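Local coordinates for FYVE, RhoGEF and PH domain-containing protein 5 (Homo sapiens, PDB 3MPX) that activates the small GTPase CDC42 by exchanging its bound GDP for GTP, and is represented here by its DH and first PH domains, at residues L167-V178 and M215-H226. Residues are numbered along the deposited sequence; the frame is centred on the assembly and turned at random.
Sequences LRVVQRLFQYQV and MEQGENLQKLVH
F174 and L221 carry the packed centre of this contact, where two helices of like N-to-C sense cross at -47° with their axes 9.5 Å apart. The pair is a knobs-into-holes exchange: F174 fits among G218, L221, Q222 and V225, while L221 enters a pocket made by L167, V170, Q171 and F174. With CG beside the backbone N (chi1 -57°), the F174 ring reaches across to helix 218-230 and meets it on two sides. Q222 CB lies over one face, a CH-pi contact 4.0 Å from the ring centroid, and L221 CD2 abuts the ring edge near its plane, 3.7 Å from F174 CE2. The same methyl of L221 reaches back to the preceding turn of helix 162-184, 3.5 Å from L167 O, while CD1 lies against Q171 CB. V225 is the third knob, its CG1 3.7 Å from F174 CB and its CG2 beside Q171 CG. Replacing F174 with an alanine would probably open a gap between the helices, depriving L221 of its aromatic edge and Q222 CB of its ring face. Toward the start of the segments, selenomethionine M215 meets V170 tip to tip, SE to CG1 at 3.7 Å, and its CE touches L167 CD2. The other end is looser and more polar: H226 turns one ring face to V178 CG1, and the partly exposed Q177 and Q222 bring NE2 and OE1 no closer than 3.8 Å, Q177 OE1 being hydrogen-bonded instead to T208 OG1. No hydrogen bond joins the segments. Helix 162-184 belongs to the DH helical bundle, packing V169 on helix 21-59 and L173 on helix 117-138; helix 218-230 follows helix 192-214 and leads toward the PH-domain strands, with N220 OD1 accepting a hydrogen bond from F244 N, where strand 244-254 begins.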
loop_
_atom_site.group_PDB
_atom_site.type_symbol
_atom_site.label_atom_id
_atom_site.label_comp_id
_atom_site.label_asym_id
_atom_site.label_seq_id
_atom_site.Cartn_x
_atom_site.Cartn_y
_atom_site.Cartn_z
ATOM N N LEU A 167 8.496 -2.684 2.397
ATOM C CA LEU A 167 7.050 -2.535 2.569
ATOM C C LEU A 167 6.422 -2.836 1.201
ATOM O O LEU A 167 5.314 -3.380 1.135
ATOM C CB LEU A 167 6.674 -1.084 2.955
ATOM C CG LEU A 167 7.169 -0.505 4.285
ATOM C CD1 LEU A 167 6.924 0.978 4.329
ATOM C CD2 LEU A 167 6.463 -1.139 5.468
ATOM N N ARG A 168 7.154 -2.477 0.110
ATOM C CA ARG A 168 6.780 -2.671 -1.291
ATOM C C ARG A 168 6.483 -4.155 -1.606
ATOM O O ARG A 168 5.627 -4.430 -2.443
ATOM C CB ARG A 168 7.856 -2.086 -2.226
ATOM C CG ARG A 168 7.601 -0.640 -2.633
ATOM C CD ARG A 168 8.841 -0.008 -3.213
ATOM N NE ARG A 168 9.201 1.237 -2.525
ATOM C CZ ARG A 168 10.294 1.955 -2.783
ATOM N NH1 ARG A 168 11.152 1.560 -3.718
ATOM N NH2 ARG A 168 10.537 3.071 -2.107
ATOM N N VAL A 169 7.136 -5.093 -0.889
ATOM C CA VAL A 169 6.893 -6.537 -0.973
ATOM C C VAL A 169 5.481 -6.832 -0.422
ATOM O O VAL A 169 4.649 -7.350 -1.156
ATOM C CB VAL A 169 8.013 -7.338 -0.242
ATOM C CG1 VAL A 169 7.636 -8.803 0.006
ATOM C CG2 VAL A 169 9.334 -7.235 -0.998
ATOM N N VAL A 170 5.207 -6.444 0.845
ATOM C CA VAL A 170 3.954 -6.640 1.597
ATOM C C VAL A 170 2.768 -5.830 1.000
ATOM O O VAL A 170 1.608 -6.151 1.249
ATOM C CB VAL A 170 4.215 -6.253 3.083
ATOM C CG1 VAL A 170 3.007 -6.530 3.985
ATOM C CG2 VAL A 170 5.461 -6.934 3.621
ATOM N N GLN A 171 3.066 -4.762 0.277
ATOM C CA GLN A 171 2.066 -3.880 -0.310
ATOM C C GLN A 171 1.256 -4.574 -1.455
ATOM O O GLN A 171 0.055 -4.312 -1.601
ATOM C CB GLN A 171 2.769 -2.584 -0.757
ATOM C CG GLN A 171 2.044 -1.721 -1.765
ATOM C CD GLN A 171 2.948 -0.623 -2.229
ATOM O OE1 GLN A 171 2.882 0.486 -1.726
ATOM N NE2 GLN A 171 3.844 -0.920 -3.161
ATOM N N ARG A 172 1.896 -5.490 -2.217
ATOM C CA ARG A 172 1.227 -6.223 -3.299
ATOM C C ARG A 172 -0.046 -6.928 -2.818
ATOM O O ARG A 172 -1.011 -7.052 -3.583
ATOM C CB ARG A 172 2.173 -7.266 -3.900
ATOM C CG ARG A 172 1.704 -7.858 -5.234
ATOM C CD ARG A 172 1.522 -6.822 -6.341
ATOM N NE ARG A 172 0.986 -7.449 -7.545
ATOM C CZ ARG A 172 0.182 -6.858 -8.415
ATOM N NH1 ARG A 172 -0.236 -7.511 -9.485
ATOM N NH2 ARG A 172 -0.217 -5.605 -8.219
ATOM N N LEU A 173 -0.024 -7.412 -1.555
ATOM C CA LEU A 173 -1.135 -8.096 -0.922
ATOM C C LEU A 173 -2.370 -7.195 -0.807
ATOM O O LEU A 173 -3.468 -7.654 -1.095
ATOM C CB LEU A 173 -0.702 -8.652 0.446
ATOM C CG LEU A 173 0.457 -9.681 0.448
ATOM C CD1 LEU A 173 0.799 -10.107 1.861
ATOM C CD2 LEU A 173 0.142 -10.916 -0.431
ATOM N N PHE A 174 -2.189 -5.905 -0.454
ATOM C CA PHE A 174 -3.296 -4.937 -0.358
ATOM C C PHE A 174 -3.810 -4.545 -1.780
ATOM O O PHE A 174 -4.996 -4.253 -1.957
ATOM C CB PHE A 174 -2.893 -3.713 0.487
ATOM C CG PHE A 174 -2.419 -4.063 1.888
ATOM C CD1 PHE A 174 -3.313 -4.527 2.852
ATOM C CD2 PHE A 174 -1.086 -3.900 2.253
ATOM C CE1 PHE A 174 -2.873 -4.856 4.144
ATOM C CE2 PHE A 174 -0.650 -4.230 3.553
ATOM C CZ PHE A 174 -1.549 -4.716 4.485
ATOM N N GLN A 175 -2.919 -4.627 -2.790
ATOM C CA GLN A 175 -3.205 -4.397 -4.193
ATOM C C GLN A 175 -4.101 -5.501 -4.749
ATOM O O GLN A 175 -5.084 -5.186 -5.424
ATOM C CB GLN A 175 -1.901 -4.264 -4.992
ATOM C CG GLN A 175 -1.246 -2.870 -4.862
ATOM C CD GLN A 175 0.161 -2.800 -5.414
ATOM O OE1 GLN A 175 0.635 -3.684 -6.133
ATOM N NE2 GLN A 175 0.876 -1.746 -5.074
ATOM N N TYR A 176 -3.821 -6.787 -4.426
ATOM C CA TYR A 176 -4.672 -7.901 -4.871
ATOM C C TYR A 176 -6.095 -7.682 -4.313
ATOM O O TYR A 176 -7.056 -7.755 -5.068
ATOM C CB TYR A 176 -4.138 -9.249 -4.382
ATOM C CG TYR A 176 -2.838 -9.739 -4.984
ATOM C CD1 TYR A 176 -2.532 -9.504 -6.324
ATOM C CD2 TYR A 176 -1.978 -10.556 -4.257
ATOM C CE1 TYR A 176 -1.358 -9.993 -6.894
ATOM C CE2 TYR A 176 -0.803 -11.053 -4.818
ATOM C CZ TYR A 176 -0.486 -10.750 -6.129
ATOM O OH TYR A 176 0.684 -11.224 -6.662
ATOM N N GLN A 177 -6.210 -7.323 -3.014
ATOM C CA GLN A 177 -7.460 -6.983 -2.336
ATOM C C GLN A 177 -8.232 -5.907 -3.081
ATOM O O GLN A 177 -9.382 -6.147 -3.424
ATOM C CB GLN A 177 -7.178 -6.532 -0.909
ATOM C CG GLN A 177 -6.955 -7.707 0.037
ATOM C CD GLN A 177 -6.683 -7.321 1.475
ATOM O OE1 GLN A 177 -6.918 -8.120 2.387
ATOM N NE2 GLN A 177 -6.155 -6.112 1.726
ATOM N N VAL A 178 -7.599 -4.764 -3.414
ATOM C CA VAL A 178 -8.306 -3.690 -4.135
ATOM C C VAL A 178 -8.661 -4.114 -5.580
ATOM O O VAL A 178 -9.793 -3.889 -6.002
ATOM C CB VAL A 178 -7.656 -2.266 -4.081
ATOM C CG1 VAL A 178 -7.320 -1.854 -2.662
ATOM C CG2 VAL A 178 -6.433 -2.139 -4.977
HETATM N N MSE A 215 2.863 -5.882 12.146
HETATM C CA MSE A 215 3.720 -4.869 11.537
HETATM C C MSE A 215 3.278 -3.499 11.993
HETATM O O MSE A 215 2.092 -3.154 11.863
HETATM C CB MSE A 215 3.630 -4.925 10.019
HETATM C CG MSE A 215 4.528 -5.945 9.378
HETATM SE SE MSE A 215 4.332 -5.888 7.421
HETATM C CE MSE A 215 4.815 -3.999 7.055
ATOM N N GLU A 216 4.224 -2.698 12.503
ATOM C CA GLU A 216 3.908 -1.343 12.952
ATOM C C GLU A 216 3.421 -0.443 11.762
ATOM O O GLU A 216 2.669 0.510 11.983
ATOM C CB GLU A 216 5.106 -0.724 13.694
ATOM N N GLN A 217 3.778 -0.805 10.513
ATOM C CA GLN A 217 3.409 -0.043 9.329
ATOM C C GLN A 217 2.283 -0.693 8.475
ATOM O O GLN A 217 1.863 -0.108 7.466
ATOM C CB GLN A 217 4.665 0.215 8.476
ATOM C CG GLN A 217 5.589 1.317 9.014
ATOM C CD GLN A 217 4.949 2.703 9.065
ATOM O OE1 GLN A 217 4.970 3.387 10.105
ATOM N NE2 GLN A 217 4.363 3.151 7.949
ATOM N N GLY A 218 1.793 -1.860 8.905
ATOM C CA GLY A 218 0.743 -2.619 8.224
ATOM C C GLY A 218 -0.579 -1.895 8.057
ATOM O O GLY A 218 -1.127 -1.877 6.948
ATOM N N GLU A 219 -1.117 -1.295 9.155
ATOM C CA GLU A 219 -2.401 -0.568 9.117
ATOM C C GLU A 219 -2.308 0.646 8.207
ATOM O O GLU A 219 -3.190 0.852 7.376
ATOM C CB GLU A 219 -2.887 -0.175 10.523
ATOM N N ASN A 220 -1.194 1.393 8.307
ATOM C CA ASN A 220 -0.924 2.560 7.467
ATOM C C ASN A 220 -0.723 2.190 5.997
ATOM O O ASN A 220 -1.262 2.891 5.125
ATOM C CB ASN A 220 0.266 3.367 7.972
ATOM C CG ASN A 220 0.136 4.801 7.554
ATOM O OD1 ASN A 220 -0.721 5.536 8.064
ATOM N ND2 ASN A 220 0.900 5.200 6.547
ATOM N N LEU A 221 0.037 1.091 5.726
ATOM C CA LEU A 221 0.284 0.595 4.373
ATOM C C LEU A 221 -1.052 0.293 3.694
ATOM O O LEU A 221 -1.241 0.646 2.531
ATOM C CB LEU A 221 1.202 -0.658 4.376
ATOM C CG LEU A 221 1.604 -1.239 2.995
ATOM C CD1 LEU A 221 2.213 -0.170 2.084
ATOM C CD2 LEU A 221 2.583 -2.391 3.139
ATOM N N GLN A 222 -1.991 -0.300 4.450
ATOM C CA GLN A 222 -3.326 -0.608 3.971
ATOM C C GLN A 222 -4.085 0.678 3.649
ATOM O O GLN A 222 -4.568 0.795 2.525
ATOM C CB GLN A 222 -4.092 -1.485 4.986
ATOM C CG GLN A 222 -5.574 -1.678 4.646
ATOM C CD GLN A 222 -6.169 -2.854 5.353
ATOM O OE1 GLN A 222 -6.555 -3.855 4.739
ATOM N NE2 GLN A 222 -6.284 -2.745 6.652
ATOM N N LYS A 223 -4.167 1.646 4.602
ATOM C CA LYS A 223 -4.877 2.916 4.376
ATOM C C LYS A 223 -4.435 3.571 3.077
ATOM O O LYS A 223 -5.286 3.849 2.231
ATOM C CB LYS A 223 -4.719 3.900 5.552
ATOM C CG LYS A 223 -5.632 3.605 6.740
ATOM C CD LYS A 223 -5.255 4.392 8.001
ATOM C CE LYS A 223 -4.196 3.748 8.871
ATOM N NZ LYS A 223 -3.453 4.752 9.686
ATOM N N LEU A 224 -3.098 3.707 2.877
ATOM C CA LEU A 224 -2.511 4.350 1.703
ATOM C C LEU A 224 -2.763 3.569 0.416
ATOM O O LEU A 224 -2.937 4.208 -0.636
ATOM C CB LEU A 224 -1.015 4.657 1.893
ATOM C CG LEU A 224 -0.584 5.429 3.195
ATOM C CD1 LEU A 224 0.888 5.839 3.131
ATOM C CD2 LEU A 224 -1.487 6.646 3.513
ATOM N N VAL A 225 -2.851 2.211 0.484
ATOM C CA VAL A 225 -3.130 1.429 -0.731
ATOM C C VAL A 225 -4.604 1.648 -1.151
ATOM O O VAL A 225 -4.880 1.894 -2.342
ATOM C CB VAL A 225 -2.724 -0.065 -0.652
ATOM C CG1 VAL A 225 -3.293 -0.857 -1.829
ATOM C CG2 VAL A 225 -1.201 -0.226 -0.608
ATOM N N HIS A 226 -5.534 1.637 -0.167
ATOM C CA HIS A 226 -6.951 1.856 -0.446
ATOM C C HIS A 226 -7.250 3.312 -0.870
ATOM O O HIS A 226 -8.080 3.507 -1.774
ATOM C CB HIS A 226 -7.803 1.412 0.730
ATOM C CG HIS A 226 -7.870 -0.074 0.861
ATOM N ND1 HIS A 226 -8.765 -0.824 0.116
ATOM C CD2 HIS A 226 -7.139 -0.911 1.637
ATOM C CE1 HIS A 226 -8.551 -2.089 0.462
ATOM N NE2 HIS A 226 -7.584 -2.191 1.376
#